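Local coordinates for protein Rd1NTF2_04 (Synthetic construct, PDB 6W3G) that is a de novo designed protein with an NTF2-like fold, probably made as one of a set with diverse pocket structures, at residues A[30-36]-A[49-54]. Numbering follows the deposited sequence.
Sequences ADELFDP and GREQAV
Arg50, in the first turn of helix 50-63, reaches across the end of helix 27-33 to the carbonyl of Phe34. Its CG lies anti to the carbonyl carbon (chi1 -70°), which turns Arg50 CG toward Phe34 CB, 3.8 Å away; beyond it the chain runs extended to NE. Arg50 CD passes beside the Asp31 carboxylate, whose OD1 stays 4.5 Å from Arg50 NE, well out of the guanidinium plane, so its charge may favour the arginine without any N-H pointing at it. At the tip, Arg50 NE donates to Phe34 O at 2.8 Å, and Arg50 NH2 joins it on that oxygen, which lies in the guanidinium plane. Such a side-on grip suits arginine, whose flat end offers two N-H groups to one oxygen just where the helix stops. Pro36 CG covers one guanidinium face and Asp31 O the other. Gly49, the N-cap, takes backbone angles that would jam a CB against the preceding carbonyl O; a water bridges Pro36 O to Arg50 N. Inside, small Ala53 lays its CB over a Phe34 ring face in a CH-pi contact. The contact ties helix 27-33 to helix 50-63, with Phe34 also touching Met21 of helix 11-24 and Ile113 of strand 111-118 in the mixed sheet.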
loop_
_atom_site.group_PDB
_atom_site.type_symbol
_atom_site.label_atom_id
_atom_site.label_comp_id
_atom_site.label_asym_id
_atom_site.label_seq_id
_atom_site.Cartn_x
_atom_site.Cartn_y
_atom_site.Cartn_z
ATOM N N ALA A 30 -4.550 2.623 -8.846
ATOM C CA ALA A 30 -3.231 3.143 -8.500
ATOM C C ALA A 30 -3.046 4.575 -8.991
ATOM O O ALA A 30 -2.431 5.398 -8.303
ATOM C CB ALA A 30 -2.150 2.226 -9.073
ATOM N N ASP A 31 -3.566 4.898 -10.177
ATOM C CA ASP A 31 -3.496 6.274 -10.654
ATOM C C ASP A 31 -4.207 7.226 -9.705
ATOM O O ASP A 31 -3.823 8.394 -9.592
ATOM C CB ASP A 31 -4.114 6.403 -12.048
ATOM C CG ASP A 31 -3.241 5.805 -13.134
ATOM O OD1 ASP A 31 -2.089 5.430 -12.840
ATOM O OD2 ASP A 31 -3.717 5.706 -14.285
ATOM N N GLU A 32 -5.256 6.762 -9.031
ATOM C CA GLU A 32 -5.975 7.650 -8.133
ATOM C C GLU A 32 -5.303 7.735 -6.770
ATOM O O GLU A 32 -5.293 8.810 -6.161
ATOM C CB GLU A 32 -7.427 7.190 -7.975
ATOM N N LEU A 33 -4.710 6.637 -6.299
ATOM C CA LEU A 33 -4.269 6.537 -4.912
ATOM C C LEU A 33 -2.809 6.926 -4.714
ATOM O O LEU A 33 -2.448 7.425 -3.638
ATOM C CB LEU A 33 -4.464 5.108 -4.402
ATOM C CG LEU A 33 -5.903 4.587 -4.356
ATOM C CD1 LEU A 33 -5.959 3.210 -3.725
ATOM C CD2 LEU A 33 -6.806 5.551 -3.614
ATOM N N PHE A 34 -1.959 6.675 -5.705
ATOM C CA PHE A 34 -0.532 6.923 -5.596
ATOM C C PHE A 34 -0.189 8.309 -6.150
ATOM O O PHE A 34 -0.642 8.690 -7.234
ATOM C CB PHE A 34 0.266 5.866 -6.368
ATOM C CG PHE A 34 0.365 4.534 -5.678
ATOM C CD1 PHE A 34 0.933 4.436 -4.419
ATOM C CD2 PHE A 34 -0.078 3.373 -6.297
ATOM C CE1 PHE A 34 1.035 3.219 -3.782
ATOM C CE2 PHE A 34 0.025 2.155 -5.662
ATOM C CZ PHE A 34 0.578 2.076 -4.408
ATOM N N ASP A 35 0.613 9.059 -5.402
ATOM C CA ASP A 35 1.248 10.243 -5.964
ATOM C C ASP A 35 2.095 9.815 -7.153
ATOM O O ASP A 35 2.633 8.709 -7.172
ATOM C CB ASP A 35 2.129 10.910 -4.905
ATOM C CG ASP A 35 2.612 12.278 -5.308
ATOM O OD1 ASP A 35 1.917 13.264 -5.012
ATOM O OD2 ASP A 35 3.703 12.358 -5.910
ATOM N N PRO A 36 2.242 10.670 -8.163
ATOM C CA PRO A 36 3.098 10.295 -9.301
ATOM C C PRO A 36 4.527 9.988 -8.906
ATOM O O PRO A 36 5.197 9.192 -9.576
ATOM C CB PRO A 36 3.014 11.528 -10.213
ATOM C CG PRO A 36 1.734 12.167 -9.871
ATOM C CD PRO A 36 1.508 11.921 -8.407
ATOM N N GLY A 49 7.434 5.828 -8.298
ATOM C CA GLY A 49 6.425 6.089 -9.303
ATOM C C GLY A 49 5.319 5.051 -9.336
ATOM O O GLY A 49 5.418 3.957 -8.774
ATOM N N ARG A 50 4.238 5.410 -10.039
ATOM C CA ARG A 50 3.048 4.564 -10.046
ATOM C C ARG A 50 3.326 3.228 -10.716
ATOM O O ARG A 50 2.925 2.176 -10.202
ATOM C CB ARG A 50 1.896 5.276 -10.756
ATOM C CG ARG A 50 1.347 6.445 -9.975
ATOM C CD ARG A 50 0.376 7.291 -10.793
ATOM N NE ARG A 50 -0.199 8.337 -9.957
ATOM C CZ ARG A 50 -0.785 9.436 -10.410
ATOM N NH1 ARG A 50 -0.883 9.648 -11.717
ATOM N NH2 ARG A 50 -1.264 10.324 -9.543
ATOM N N GLU A 51 4.017 3.251 -11.854
ATOM C CA GLU A 51 4.243 2.023 -12.607
ATOM C C GLU A 51 5.037 1.014 -11.789
ATOM O O GLU A 51 4.674 -0.163 -11.716
ATOM C CB GLU A 51 4.959 2.342 -13.921
ATOM C CG GLU A 51 5.330 1.109 -14.722
ATOM C CD GLU A 51 5.871 1.449 -16.100
ATOM O OE1 GLU A 51 5.498 2.512 -16.643
ATOM O OE2 GLU A 51 6.675 0.656 -16.631
ATOM N N GLN A 52 6.121 1.455 -11.148
ATOM C CA GLN A 52 6.906 0.539 -10.333
ATOM C C GLN A 52 6.130 0.071 -9.114
ATOM O O GLN A 52 6.270 -1.079 -8.691
ATOM C CB GLN A 52 8.219 1.191 -9.910
ATOM C CG GLN A 52 9.191 1.350 -11.069
ATOM C CD GLN A 52 10.563 1.870 -10.647
ATOM O OE1 GLN A 52 10.893 1.891 -9.459
ATOM N NE2 GLN A 52 11.373 2.260 -11.617
ATOM N N ALA A 53 5.304 0.949 -8.530
ATOM C CA ALA A 53 4.496 0.547 -7.380
ATOM C C ALA A 53 3.470 -0.508 -7.774
ATOM O O ALA A 53 3.253 -1.479 -7.040
ATOM C CB ALA A 53 3.817 1.775 -6.768
ATOM N N VAL A 54 2.865 -0.356 -8.955
ATOM C CA VAL A 54 1.898 -1.340 -9.445
ATOM C C VAL A 54 2.579 -2.668 -9.734
ATOM O O VAL A 54 2.070 -3.737 -9.373
ATOM C CB VAL A 54 1.185 -0.784 -10.694
ATOM C CG1 VAL A 54 0.565 -1.896 -11.510
ATOM C CG2 VAL A 54 0.138 0.214 -10.270
HETATM O O HOH W 1 4.374 7.775 -11.644
#